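Local coordinates for IPT/TIG domain-containing protein (Bacteroides thetaiotaomicron, PDB 3TC9) that is of uncertain function but probably serves as an auxiliary nutrient-binding protein, an immunoglobulin-like domain joined to a six-bladed beta-propeller, at residues B[264-274]-B[286-297]. Numbering follows the deposited sequence.
Sequences FTIQDSGWEFH and IVVVNQHYILRS. With EDO (1,2-ethanediol), chain T.
Trp271 lies against Val288, Gln291 and Tyr293 where one blade of the six-bladed beta-propeller passes into the next: the loop after strand 260-265, outermost in its own four-stranded sheet, leads into strand 273-277, which pairs antiparallel with strand 283-288. From CB, with chi1 at -120°, away from any staggered position, the indole runs in between Gln267 and the 289-292 turn. CD1 meets Val288 CG1 at 3.7 Å, and that methyl sits over the five-membered ring. NE1 gives its hydrogen to Tyr293 OH, 2.9 Å away and in the indole plane, while the two rings meet rim to rim at 80°. On the same face as Val288 CG1, over the six-membered ring, Gln291 CG stands 3.5 Å from the centroid and almost on the normal. CZ2 packs against this CG and near Tyr293 OH, and CH2 lies near Gln291 CD; with its chain bent at chi2 (-62°), the Gln291 amide lies nearly flat along the indole as far as CZ3 and CE3. Gln267 CB lies over the opposite face, toward the rim. A leucine in place of Trp271 would probably leave Tyr293 OH without its indole donor and open a gap between Gln267 and Gln291. Tyr293 OH is also hydrogen-bonded to a water that donates to Gln267 OE1. Nearer strand 260-265, Ile266 and Ile286 meet tip to tip through their CD1 methyls. Beyond the Phe273-Val288 non-hydrogen-bonded pair, His274 and Val287 exchange two backbone hydrogen bonds. Asn290 bridges the loop backbone: ND2 donates to Gly270 O at 2.8 Å, and OD1 accepts Glu272 N at 2.9 Å from above its carbonyl plane.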
ATOM      1  N   PHE B 264     -32.156  16.591   9.264  1.00 58.39           N
ATOM      2  CA  PHE B 264     -32.641  17.014   7.951  1.00 56.74           C
ATOM      3  C   PHE B 264     -33.347  15.866   7.272  1.00 59.59           C
ATOM      4  O   PHE B 264     -33.102  14.703   7.592  1.00 57.06           O
ATOM      5  CB  PHE B 264     -31.480  17.527   7.049  1.00 57.30           C
ATOM      6  CG  PHE B 264     -30.210  16.697   7.050  1.00 57.73           C
ATOM      7  CD1 PHE B 264     -30.122  15.524   6.308  1.00 59.37           C
ATOM      8  CD2 PHE B 264     -29.095  17.101   7.776  1.00 59.21           C
ATOM      9  CE1 PHE B 264     -28.952  14.756   6.322  1.00 58.50           C
ATOM     10  CE2 PHE B 264     -27.929  16.329   7.786  1.00 59.97           C
ATOM     11  CZ  PHE B 264     -27.869  15.163   7.061  1.00 56.97           C
ATOM     12  N   THR B 265     -34.211  16.214   6.318  1.00 57.04           N
ATOM     13  CA  THR B 265     -34.956  15.308   5.445  1.00 55.97           C
ATOM     14  C   THR B 265     -34.115  15.200   4.145  1.00 55.90           C
ATOM     15  O   THR B 265     -33.504  16.205   3.743  1.00 55.45           O
ATOM     16  CB  THR B 265     -36.389  15.905   5.292  1.00 65.46           C
ATOM     17  OG1 THR B 265     -37.291  15.196   6.137  1.00 63.61           O
ATOM     18  CG2 THR B 265     -36.902  15.955   3.854  1.00 64.67           C
ATOM     19  N   ILE B 266     -34.061  14.015   3.502  1.00 48.78           N
ATOM     20  CA  ILE B 266     -33.284  13.858   2.263  1.00 46.51           C
ATOM     21  C   ILE B 266     -34.051  14.463   1.073  1.00 53.38           C
ATOM     22  O   ILE B 266     -33.496  15.319   0.377  1.00 54.79           O
ATOM     23  CB  ILE B 266     -32.858  12.378   1.973  1.00 47.01           C
ATOM     24  CG1 ILE B 266     -32.010  11.755   3.131  1.00 45.44           C
ATOM     25  CG2 ILE B 266     -32.145  12.239   0.601  1.00 44.83           C
ATOM     26  CD1 ILE B 266     -30.783  12.544   3.643  1.00 51.87           C
ATOM     27  N   GLN B 267     -35.295  13.992   0.820  1.00 48.28           N
ATOM     28  CA  GLN B 267     -36.114  14.433  -0.305  1.00 47.32           C
ATOM     29  C   GLN B 267     -37.609  14.195   0.005  1.00 52.49           C
ATOM     30  O   GLN B 267     -38.223  14.988   0.713  1.00 53.46           O
ATOM     31  CB  GLN B 267     -35.668  13.691  -1.595  1.00 47.46           C
ATOM     32  CG  GLN B 267     -36.278  14.201  -2.904  1.00 48.70           C
ATOM     33  CD  GLN B 267     -35.545  13.747  -4.154  1.00 67.28           C
ATOM     34  OE1 GLN B 267     -34.312  13.650  -4.205  1.00 63.34           O
ATOM     35  NE2 GLN B 267     -36.290  13.493  -5.223  1.00 59.04           N
ATOM     36  N   ASP B 268     -38.170  13.078  -0.471  1.00 49.85           N
ATOM     37  CA  ASP B 268     -39.583  12.766  -0.323  1.00 50.30           C
ATOM     38  C   ASP B 268     -39.862  11.601   0.655  1.00 54.18           C
ATOM     39  O   ASP B 268     -38.949  11.080   1.301  1.00 53.11           O
ATOM     40  CB  ASP B 268     -40.178  12.460  -1.707  1.00 51.75           C
ATOM     41  CG  ASP B 268     -39.875  13.510  -2.772  1.00 57.96           C
ATOM     42  OD1 ASP B 268     -39.995  14.721  -2.471  1.00 56.88           O
ATOM     43  OD2 ASP B 268     -39.550  13.121  -3.911  1.00 65.18           O
ATOM     44  N   SER B 269     -41.155  11.258   0.803  1.00 51.82           N
ATOM     45  CA  SER B 269     -41.671  10.188   1.655  1.00 51.57           C
ATOM     46  C   SER B 269     -41.222   8.818   1.144  1.00 52.73           C
ATOM     47  O   SER B 269     -41.034   8.654  -0.064  1.00 51.27           O
ATOM     48  CB  SER B 269     -43.197  10.254   1.736  1.00 55.73           C
ATOM     49  OG  SER B 269     -43.834  10.809   0.592  1.00 68.73           O
ATOM     50  N   GLY B 270     -41.050   7.866   2.063  1.00 48.27           N
ATOM     51  CA  GLY B 270     -40.633   6.503   1.750  1.00 47.49           C
ATOM     52  C   GLY B 270     -39.229   6.419   1.201  1.00 50.42           C
ATOM     53  O   GLY B 270     -39.024   5.907   0.101  1.00 49.78           O
ATOM     54  N   TRP B 271     -38.262   6.961   1.952  1.00 46.34           N
ATOM     55  CA  TRP B 271     -36.842   7.002   1.601  1.00 43.52           C
ATOM     56  C   TRP B 271     -36.070   6.018   2.489  1.00 44.73           C
ATOM     57  O   TRP B 271     -35.848   6.272   3.675  1.00 44.12           O
ATOM     58  CB  TRP B 271     -36.296   8.439   1.735  1.00 40.90           C
ATOM     59  CG  TRP B 271     -35.730   9.030   0.479  1.00 40.73           C
ATOM     60  CD1 TRP B 271     -34.458   9.484   0.295  1.00 42.51           C
ATOM     61  CD2 TRP B 271     -36.432   9.291  -0.749  1.00 40.80           C
ATOM     62  NE1 TRP B 271     -34.320  10.013  -0.970  1.00 40.65           N
ATOM     63  CE2 TRP B 271     -35.513   9.900  -1.635  1.00 43.23           C
ATOM     64  CE3 TRP B 271     -37.754   9.073  -1.189  1.00 42.97           C
ATOM     65  CZ2 TRP B 271     -35.874  10.298  -2.932  1.00 43.06           C
ATOM     66  CZ3 TRP B 271     -38.111   9.466  -2.476  1.00 44.20           C
ATOM     67  CH2 TRP B 271     -37.179  10.072  -3.330  1.00 44.23           C
ATOM     68  N   GLU B 272     -35.733   4.865   1.908  1.00 38.75           N
ATOM     69  CA  GLU B 272     -35.002   3.787   2.563  1.00 37.80           C
ATOM     70  C   GLU B 272     -33.522   4.008   2.354  1.00 41.79           C
ATOM     71  O   GLU B 272     -33.053   3.917   1.215  1.00 41.60           O
ATOM     72  CB  GLU B 272     -35.450   2.416   2.015  1.00 38.30           C
ATOM     73  CG  GLU B 272     -34.719   1.230   2.631  1.00 42.47           C
ATOM     74  CD  GLU B 272     -35.031  -0.139   2.050  1.00 57.35           C
ATOM     75  OE1 GLU B 272     -35.658  -0.212   0.968  1.00 51.02           O
ATOM     76  OE2 GLU B 272     -34.626  -1.147   2.671  1.00 54.82           O
ATOM     77  N   PHE B 273     -32.781   4.345   3.433  1.00 39.26           N
ATOM     78  CA  PHE B 273     -31.350   4.598   3.272  1.00 38.03           C
ATOM     79  C   PHE B 273     -30.500   4.286   4.512  1.00 42.51           C
ATOM     80  O   PHE B 273     -31.012   4.258   5.633  1.00 42.07           O
ATOM     81  CB  PHE B 273     -31.087   6.070   2.841  1.00 38.80           C
ATOM     82  CG  PHE B 273     -31.516   7.154   3.806  1.00 40.76           C
ATOM     83  CD1 PHE B 273     -30.638   7.628   4.785  1.00 43.59           C
ATOM     84  CD2 PHE B 273     -32.782   7.730   3.715  1.00 42.55           C
ATOM     85  CE1 PHE B 273     -31.030   8.648   5.674  1.00 44.70           C
ATOM     86  CE2 PHE B 273     -33.183   8.736   4.613  1.00 45.77           C
ATOM     87  CZ  PHE B 273     -32.298   9.201   5.575  1.00 43.62           C
ATOM     88  N   HIS B 274     -29.177   4.070   4.269  1.00 38.10           N
ATOM     89  CA  HIS B 274     -28.224   3.913   5.351  0.50 37.25           C
ATOM     90  C   HIS B 274     -27.148   5.006   5.191  1.00 40.92           C
ATOM     91  O   HIS B 274     -27.053   5.651   4.137  1.00 39.59           O
ATOM     92  CB  HIS B 274     -27.651   2.481   5.469  0.50 37.23           C
ATOM     93  CG  HIS B 274     -26.975   1.964   4.244  0.50 39.17           C
ATOM     94  ND1 HIS B 274     -25.654   2.259   3.974  0.50 40.34           N
ATOM     95  CD2 HIS B 274     -27.452   1.160   3.271  0.50 40.20           C
ATOM     96  CE1 HIS B 274     -25.372   1.636   2.845  0.50 38.79           C
ATOM     97  NE2 HIS B 274     -26.426   0.974   2.377  0.50 39.22           N
ATOM     98  N   ILE B 286     -24.706   8.657   1.883  1.00 33.77           N
ATOM     99  CA  ILE B 286     -26.082   8.336   2.204  1.00 34.68           C
ATOM    100  C   ILE B 286     -26.552   7.501   1.005  1.00 38.16           C
ATOM    101  O   ILE B 286     -26.665   8.021  -0.111  1.00 36.83           O
ATOM    102  CB  ILE B 286     -26.912   9.613   2.509  1.00 39.50           C
ATOM    103  CG1 ILE B 286     -26.360  10.307   3.788  1.00 40.47           C
ATOM    104  CG2 ILE B 286     -28.410   9.266   2.644  1.00 41.76           C
ATOM    105  CD1 ILE B 286     -27.039  11.597   4.219  1.00 54.27           C
ATOM    106  N   VAL B 287     -26.681   6.175   1.221  1.00 33.24           N
ATOM    107  CA  VAL B 287     -27.002   5.209   0.187  1.00 32.10           C
ATOM    108  C   VAL B 287     -28.480   4.963   0.206  1.00 39.28           C
ATOM    109  O   VAL B 287     -28.983   4.323   1.156  1.00 39.79           O
ATOM    110  CB  VAL B 287     -26.170   3.915   0.395  1.00 36.50           C
ATOM    111  CG1 VAL B 287     -26.521   2.818  -0.623  1.00 35.52           C
ATOM    112  CG2 VAL B 287     -24.662   4.226   0.387  1.00 36.41           C
ATOM    113  N   VAL B 288     -29.179   5.457  -0.864  1.00 35.01           N
ATOM    114  CA  VAL B 288     -30.640   5.315  -0.966  1.00 34.91           C
ATOM    115  C   VAL B 288     -30.992   4.021  -1.721  1.00 37.54           C
ATOM    116  O   VAL B 288     -31.019   3.967  -2.957  1.00 36.15           O
ATOM    117  CB  VAL B 288     -31.383   6.542  -1.525  1.00 37.49           C
ATOM    118  CG1 VAL B 288     -32.867   6.449  -1.179  1.00 37.38           C
ATOM    119  CG2 VAL B 288     -30.786   7.824  -0.956  1.00 37.80           C
ATOM    120  N   VAL B 289     -31.248   2.980  -0.928  1.00 35.72           N
ATOM    121  CA  VAL B 289     -31.551   1.607  -1.343  1.00 35.39           C
ATOM    122  C   VAL B 289     -32.754   1.552  -2.310  1.00 42.79           C
ATOM    123  O   VAL B 289     -32.662   0.879  -3.342  1.00 43.16           O
ATOM    124  CB  VAL B 289     -31.810   0.720  -0.094  1.00 38.62           C
ATOM    125  CG1 VAL B 289     -32.014  -0.752  -0.474  1.00 38.14           C
ATOM    126  CG2 VAL B 289     -30.672   0.860   0.909  1.00 38.02           C
ATOM    127  N   ASN B 290     -33.866   2.246  -1.996  1.00 38.52           N
ATOM    128  CA  ASN B 290     -35.054   2.123  -2.830  1.00 38.61           C
ATOM    129  C   ASN B 290     -35.200   3.249  -3.873  1.00 43.07           C
ATOM    130  O   ASN B 290     -36.238   3.306  -4.549  1.00 43.18           O
ATOM    131  CB  ASN B 290     -36.304   2.047  -1.945  1.00 38.39           C
ATOM    132  CG  ASN B 290     -36.615   3.321  -1.205  1.00 54.71           C
ATOM    133  OD1 ASN B 290     -35.741   4.163  -0.944  1.00 50.01           O
ATOM    134  ND2 ASN B 290     -37.880   3.500  -0.878  1.00 47.37           N
ATOM    135  N   GLN B 291     -34.170   4.115  -4.035  1.00 38.63           N
ATOM    136  CA  GLN B 291     -34.228   5.236  -4.987  1.00 38.31           C
ATOM    137  C   GLN B 291     -33.014   5.266  -5.937  1.00 41.00           C
ATOM    138  O   GLN B 291     -32.968   6.063  -6.875  1.00 42.50           O
ATOM    139  CB  GLN B 291     -34.411   6.582  -4.252  1.00 40.32           C
ATOM    140  CG  GLN B 291     -35.718   6.694  -3.449  1.00 37.89           C
ATOM    141  CD  GLN B 291     -36.987   6.600  -4.285  1.00 55.74           C
ATOM    142  OE1 GLN B 291     -37.028   6.930  -5.475  1.00 52.35           O
ATOM    143  NE2 GLN B 291     -38.073   6.168  -3.670  1.00 51.23           N
ATOM    144  N   HIS B 292     -32.094   4.324  -5.736  1.00 34.77           N
ATOM    145  CA  HIS B 292     -30.941   3.960  -6.574  1.00 33.40           C
ATOM    146  C   HIS B 292     -29.968   5.101  -6.846  1.00 36.96           C
ATOM    147  O   HIS B 292     -29.536   5.307  -7.986  1.00 36.43           O
ATOM    148  CB  HIS B 292     -31.467   3.352  -7.877  1.00 33.32           C
ATOM    149  CG  HIS B 292     -32.669   2.513  -7.615  1.00 36.68           C
ATOM    150  ND1 HIS B 292     -32.566   1.317  -6.930  1.00 37.78           N
ATOM    151  CD2 HIS B 292     -33.980   2.801  -7.802  1.00 39.12           C
ATOM    152  CE1 HIS B 292     -33.806   0.876  -6.786  1.00 38.11           C
ATOM    153  NE2 HIS B 292     -34.692   1.738  -7.286  1.00 39.09           N
ATOM    154  N   TYR B 293     -29.558   5.790  -5.774  1.00 31.98           N
ATOM    155  CA  TYR B 293     -28.594   6.880  -5.878  1.00 31.37           C
ATOM    156  C   TYR B 293     -27.903   7.075  -4.535  1.00 37.33           C
ATOM    157  O   TYR B 293     -28.331   6.538  -3.498  1.00 38.04           O
ATOM    158  CB  TYR B 293     -29.247   8.186  -6.408  1.00 33.58           C
ATOM    159  CG  TYR B 293     -30.082   8.973  -5.421  1.00 36.35           C
ATOM    160  CD1 TYR B 293     -31.246   8.435  -4.874  1.00 39.44           C
ATOM    161  CD2 TYR B 293     -29.773  10.293  -5.118  1.00 37.39           C
ATOM    162  CE1 TYR B 293     -32.045   9.172  -3.997  1.00 41.59           C
ATOM    163  CE2 TYR B 293     -30.565  11.041  -4.247  1.00 39.08           C
ATOM    164  CZ  TYR B 293     -31.689  10.471  -3.673  1.00 43.32           C
ATOM    165  OH  TYR B 293     -32.474  11.199  -2.808  1.00 37.93           O
ATOM    166  N   ILE B 294     -26.791   7.799  -4.569  1.00 34.59           N
ATOM    167  CA  ILE B 294     -25.986   8.064  -3.384  1.00 34.18           C
ATOM    168  C   ILE B 294     -25.772   9.577  -3.228  1.00 36.90           C
ATOM    169  O   ILE B 294     -25.566  10.303  -4.204  1.00 35.59           O
ATOM    170  CB  ILE B 294     -24.641   7.263  -3.444  1.00 36.63           C
ATOM    171  CG1 ILE B 294     -24.894   5.731  -3.609  1.00 35.83           C
ATOM    172  CG2 ILE B 294     -23.726   7.564  -2.239  1.00 36.81           C
ATOM    173  CD1 ILE B 294     -23.662   4.889  -3.997  1.00 34.39           C
ATOM    174  N   LEU B 295     -25.804  10.031  -1.980  1.00 34.40           N
ATOM    175  CA  LEU B 295     -25.539  11.428  -1.640  1.00 35.59           C
ATOM    176  C   LEU B 295     -24.329  11.510  -0.732  1.00 39.48           C
ATOM    177  O   LEU B 295     -23.986  10.524  -0.080  1.00 40.43           O
ATOM    178  CB  LEU B 295     -26.747  12.080  -0.948  1.00 36.21           C
ATOM    179  CG  LEU B 295     -28.089  12.002  -1.678  1.00 39.61           C
ATOM    180  CD1 LEU B 295     -28.939  10.958  -1.065  1.00 38.04           C
ATOM    181  CD2 LEU B 295     -28.816  13.338  -1.616  1.00 40.99           C
ATOM    182  N   ARG B 296     -23.703  12.671  -0.664  1.00 35.36           N
ATOM    183  CA  ARG B 296     -22.609  12.911   0.270  1.00 35.12           C
ATOM    184  C   ARG B 296     -23.057  13.971   1.259  1.00 40.07           C
ATOM    185  O   ARG B 296     -23.641  14.978   0.854  1.00 37.61           O
ATOM    186  CB  ARG B 296     -21.330  13.348  -0.441  1.00 32.29           C
ATOM    187  CG  ARG B 296     -20.208  13.727   0.495  1.00 35.78           C
ATOM    188  CD  ARG B 296     -18.941  13.927  -0.273  1.00 43.60           C
ATOM    189  NE  ARG B 296     -18.016  14.747   0.494  1.00 47.26           N
ATOM    190  CZ  ARG B 296     -16.710  14.770   0.296  1.00 49.91           C
ATOM    191  NH1 ARG B 296     -16.161  14.010  -0.646  1.00 48.04           N
ATOM    192  NH2 ARG B 296     -15.941  15.549   1.032  1.00 39.25           N
ATOM    193  N   SER B 297     -22.812  13.734   2.550  1.00 38.66           N
ATOM    194  CA  SER B 297     -23.140  14.689   3.611  1.00 39.29           C
ATOM    195  C   SER B 297     -21.849  15.045   4.336  1.00 45.40           C
ATOM    196  O   SER B 297     -21.248  14.194   4.997  1.00 44.15           O
ATOM    197  CB  SER B 297     -24.178  14.107   4.561  1.00 41.42           C
ATOM    198  OG  SER B 297     -24.338  14.953   5.684  1.00 50.13           O
TER
HETATM  199  C1  EDO T 489     -11.735  13.218   2.630  1.00 61.76           C
HETATM  200  O1  EDO T 489     -11.059  12.914   3.857  1.00 59.59           O
HETATM  201  C2  EDO T 489     -12.412  14.585   2.722  1.00 62.39           C
HETATM  202  O2  EDO T 489     -12.828  15.001   1.410  1.00 68.13           O
HETATM  203  O   HOH W   1     -32.034  13.853  -2.973  1.00 39.32           O